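Local coordinates for prolyl-tRNA synthetase (Naegleria fowleri, PDB 6UYH) that catalyses the ATP-dependent attachment of proline to its cognate tRNA, as a class II aminoacyl-tRNA synthetase, at the interface of chains A and B. Numbering follows the deposited sequence. Chains: chain A/B, Prolyl-tRNA synthetase.

Contact 1: the interface of chains A and B. Residues chain A 101-104; chain B 101-104.
A:Val102 and B:Val102 meet across the two-fold axis through their CG2 methyls, 3.9 Å apart, with the two side chains crossing at about a right angle. CG2 of each valine lies anti to its own carbonyl carbon (CG1 chi1 175° in A:Val102), which turns that methyl toward its twin while CG1 rests near the tryptophan carbonyl of the other chain. Branched at CB, valine suits an extended strand and gives the centre a compact apolar surface. Farther out, the aliphatic chain of B:Lys104 runs extended beyond CG and crosses A:Trp101 obliquely, its CE 4.0 Å from CG of the indole. A:Lys104 leaves the backbone differently (chi1 -59°, against 66°) and bends at chi3, meeting B:Trp101 CB to CB and laying CG near the B:Thr103 methyl, so the packing is not exactly symmetric.

Backbone pairing surrounds this core. N of A:Trp101 bonds to O of B:Lys104 at 3.0 Å, and N of B:Trp101 to O of A:Lys104 at 2.9 Å. Inside them, N of A:Thr103 reaches O of B:Trp101 at 3.1 Å, with a longer twin at 3.3 Å from N of B:Thr103 to O of A:Trp101. At the polar rim the hydroxyls of A:Thr103 and B:Thr103 share a hydrogen bond, OG1 to OG1 2.6 Å; threonine can donate and accept, as a self-pairing position requires. Antiparallel strands 100-105 of the class II catalytic cores thus link both subunits across the two-fold axis.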
# COMPACT_ATOMS: atom_id res chain seq x y z
N TRP A 101 -7.76 -18.46 -11.24
CA TRP A 101 -9.18 -18.59 -10.92
C TRP A 101 -9.39 -19.13 -9.51
O TRP A 101 -8.87 -20.20 -9.16
CB TRP A 101 -9.88 -19.51 -11.91
CG TRP A 101 -10.03 -18.86 -13.24
CD1 TRP A 101 -9.20 -19.00 -14.32
CD2 TRP A 101 -11.06 -17.96 -13.64
NE1 TRP A 101 -9.66 -18.24 -15.37
CE2 TRP A 101 -10.80 -17.59 -14.98
CE3 TRP A 101 -12.19 -17.43 -13.00
CZ2 TRP A 101 -11.62 -16.71 -15.69
CZ3 TRP A 101 -13.00 -16.55 -13.71
CH2 TRP A 101 -12.71 -16.21 -15.04
N VAL A 102 -10.20 -18.42 -8.73
CA VAL A 102 -10.70 -18.92 -7.46
C VAL A 102 -11.92 -19.78 -7.74
O VAL A 102 -12.88 -19.30 -8.35
CB VAL A 102 -11.05 -17.77 -6.50
CG1 VAL A 102 -11.67 -18.31 -5.22
CG2 VAL A 102 -9.83 -16.92 -6.22
N THR A 103 -11.89 -21.04 -7.33
CA THR A 103 -13.00 -21.93 -7.63
C THR A 103 -13.57 -22.65 -6.42
O THR A 103 -14.54 -23.40 -6.57
CB THR A 103 -12.60 -22.99 -8.67
OG1 THR A 103 -11.79 -23.99 -8.04
CG2 THR A 103 -11.81 -22.35 -9.82
N LYS A 104 -13.00 -22.48 -5.24
CA LYS A 104 -13.47 -23.21 -4.07
C LYS A 104 -13.37 -22.31 -2.85
O LYS A 104 -12.49 -21.45 -2.75
CB LYS A 104 -12.66 -24.50 -3.82
CG LYS A 104 -12.69 -25.51 -4.96
CD LYS A 104 -12.04 -26.83 -4.57
CE LYS A 104 -12.88 -27.59 -3.58
NZ LYS A 104 -12.51 -29.03 -3.52
N TRP B 101 -9.70 -20.73 -2.30
CA TRP B 101 -8.70 -21.56 -2.98
C TRP B 101 -8.61 -21.21 -4.46
O TRP B 101 -9.63 -21.16 -5.17
CB TRP B 101 -9.04 -23.04 -2.82
CG TRP B 101 -8.90 -23.52 -1.42
CD1 TRP B 101 -9.90 -23.65 -0.49
CD2 TRP B 101 -7.70 -23.93 -0.77
NE1 TRP B 101 -9.39 -24.11 0.70
CE2 TRP B 101 -8.04 -24.29 0.55
CE3 TRP B 101 -6.37 -24.03 -1.18
CZ2 TRP B 101 -7.09 -24.75 1.46
CZ3 TRP B 101 -5.42 -24.48 -0.27
CH2 TRP B 101 -5.79 -24.83 1.04
N VAL B 102 -7.38 -21.00 -4.93
CA VAL B 102 -7.08 -20.92 -6.36
C VAL B 102 -6.74 -22.33 -6.84
O VAL B 102 -5.85 -22.99 -6.28
CB VAL B 102 -5.92 -19.94 -6.63
CG1 VAL B 102 -5.52 -19.98 -8.11
CG2 VAL B 102 -6.30 -18.53 -6.17
N THR B 103 -7.45 -22.80 -7.85
CA THR B 103 -7.24 -24.16 -8.30
C THR B 103 -6.72 -24.26 -9.72
O THR B 103 -6.33 -25.36 -10.14
CB THR B 103 -8.54 -24.97 -8.18
OG1 THR B 103 -9.50 -24.48 -9.11
CG2 THR B 103 -9.09 -24.88 -6.75
N LYS B 104 -6.73 -23.18 -10.49
CA LYS B 104 -6.37 -23.33 -11.89
C LYS B 104 -5.93 -22.00 -12.48
O LYS B 104 -6.27 -20.92 -11.98
CB LYS B 104 -7.53 -23.91 -12.72
CG LYS B 104 -8.74 -23.01 -12.83
CD LYS B 104 -9.85 -23.62 -13.68
CE LYS B 104 -11.06 -22.68 -13.74
NZ LYS B 104 -12.17 -23.19 -14.59

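Contact 2: the interface of chains A and B. Residues chain A 100-102, 116, 149; chain B 79, 102, 116.
Class II aminoacyl-tRNA synthetases are typically dimers built around their catalytic cores, and this apolar patch belongs to that core-to-core interface. Strands 100-105 and 113-116 of both chains contribute, together with the end of strand 140-149 from chain A and the start of strand 79-81 from chain B. A:Val149 ends the strand that runs into A:Arg150 and A:Glu152, the motif 2 segment of this class, which lines the ATP-analogue site; packing here might therefore help couple interface and active site.

B:Phe79 points its ring toward A:Leu116 and A:Val149, which approach from the opposite direction. Its far end does the touching: CZ lies 3.8 Å from the CD1 methyl of A:Leu116, which also packs against CE1. A:Val149 meets the same end of the ring, with CG1 at the edge, in the ring plane, 3.9 Å from CZ of B:Phe79. CG2 of A:Val149 also reaches CZ but lies off the plane, to one side of that end of the ring. Phenylalanine suits this place because its flat, rigid ring reaches far across the interface and presents only carbon there. Its CG stands beside the backbone N and anti to the carbonyl carbon (chi1 -62°), directing the ring toward chain A.

Nearer the two-fold axis, A:Leu116 and B:Leu116 slide past each other in opposite directions, with CD2 of A:Leu116 4.0 Å from CD1 of B:Leu116. The two methyls of leucine let one residue serve several neighbours: CD1 of A:Leu116, besides meeting the phenylalanine, lies 3.9 Å from CG2 of B:Val102. In the reciprocal pair, CD1 of B:Leu116 packs at 3.9 Å against CG2 of A:Val102, the side chains crossing at a slant. Thus the valine methyls that face each other also fit against leucines from the opposite subunit. The small A:Ala100 borders this packing, its CB 4.2 Å from CG1 of B:Val102, where a short side chain fits close beside the strand.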
# COMPACT_ATOMS: atom_id res chain seq x y z
N ALA A 100 -5.57 -16.43 -13.09
CA ALA A 100 -5.72 -17.31 -11.94
C ALA A 100 -7.17 -17.28 -11.46
O ALA A 100 -7.74 -16.20 -11.30
CB ALA A 100 -4.78 -16.88 -10.81
N TRP A 101 -7.76 -18.46 -11.24
CA TRP A 101 -9.18 -18.59 -10.92
C TRP A 101 -9.39 -19.13 -9.51
O TRP A 101 -8.87 -20.20 -9.16
CB TRP A 101 -9.88 -19.51 -11.91
CG TRP A 101 -10.03 -18.86 -13.24
CD1 TRP A 101 -9.20 -19.00 -14.32
CD2 TRP A 101 -11.06 -17.96 -13.64
NE1 TRP A 101 -9.66 -18.24 -15.37
CE2 TRP A 101 -10.80 -17.59 -14.98
CE3 TRP A 101 -12.19 -17.43 -13.00
CZ2 TRP A 101 -11.62 -16.71 -15.69
CZ3 TRP A 101 -13.00 -16.55 -13.71
CH2 TRP A 101 -12.71 -16.21 -15.04
N VAL A 102 -10.20 -18.42 -8.73
CA VAL A 102 -10.70 -18.92 -7.46
C VAL A 102 -11.92 -19.78 -7.74
O VAL A 102 -12.88 -19.30 -8.35
CB VAL A 102 -11.05 -17.77 -6.50
CG1 VAL A 102 -11.67 -18.31 -5.22
CG2 VAL A 102 -9.83 -16.92 -6.22
N LEU A 116 -8.52 -13.49 -10.27
CA LEU A 116 -7.65 -12.52 -9.61
C LEU A 116 -7.18 -11.48 -10.62
O LEU A 116 -6.81 -11.83 -11.75
CB LEU A 116 -6.45 -13.20 -8.97
CG LEU A 116 -6.76 -14.37 -8.03
CD1 LEU A 116 -5.48 -14.97 -7.52
CD2 LEU A 116 -7.67 -13.93 -6.87
N VAL A 149 -1.71 -10.44 -10.25
CA VAL A 149 -1.44 -11.87 -10.40
C VAL A 149 -1.53 -12.24 -11.87
O VAL A 149 -2.56 -12.01 -12.51
CB VAL A 149 -2.41 -12.74 -9.58
CG1 VAL A 149 -2.16 -14.22 -9.87
CG2 VAL A 149 -2.26 -12.43 -8.08
N PHE B 79 -0.28 -15.71 -1.63
CA PHE B 79 -0.61 -17.13 -1.70
C PHE B 79 0.03 -17.91 -0.56
O PHE B 79 1.15 -17.63 -0.14
CB PHE B 79 -0.13 -17.73 -3.02
CG PHE B 79 -0.78 -17.12 -4.22
CD1 PHE B 79 -2.14 -17.25 -4.41
CD2 PHE B 79 -0.04 -16.42 -5.15
CE1 PHE B 79 -2.75 -16.70 -5.52
CE2 PHE B 79 -0.64 -15.86 -6.27
CZ PHE B 79 -2.00 -16.00 -6.45
N VAL B 102 -7.38 -21.00 -4.93
CA VAL B 102 -7.08 -20.92 -6.36
C VAL B 102 -6.74 -22.33 -6.84
O VAL B 102 -5.85 -22.99 -6.28
CB VAL B 102 -5.92 -19.94 -6.63
CG1 VAL B 102 -5.52 -19.98 -8.11
CG2 VAL B 102 -6.30 -18.53 -6.17
N LEU B 116 -5.66 -18.12 -0.73
CA LEU B 116 -5.45 -16.68 -0.59
C LEU B 116 -5.30 -16.32 0.88
O LEU B 116 -6.07 -16.79 1.72
CB LEU B 116 -6.62 -15.90 -1.18
CG LEU B 116 -6.93 -16.23 -2.64
CD1 LEU B 116 -8.01 -15.29 -3.15
CD2 LEU B 116 -5.66 -16.11 -3.48

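Contact 1 and contact 2 are neighbours, with the centres of their C-alpha atoms about 6 Å apart, and they share A:Trp101, A:Val102 and B:Val102. Strand 100-105 of each chain takes part in both: contact 1 joins the strands edge to edge through their backbones, whereas contact 2 extends from their valines into the apolar packing of adjoining strands. The same segment therefore supplies directional pairing and hydrophobic burial. Because the interface is two-fold symmetric, contact 2 has a twin with the chains exchanged, and together they probably help fix the relative orientation of the two catalytic cores.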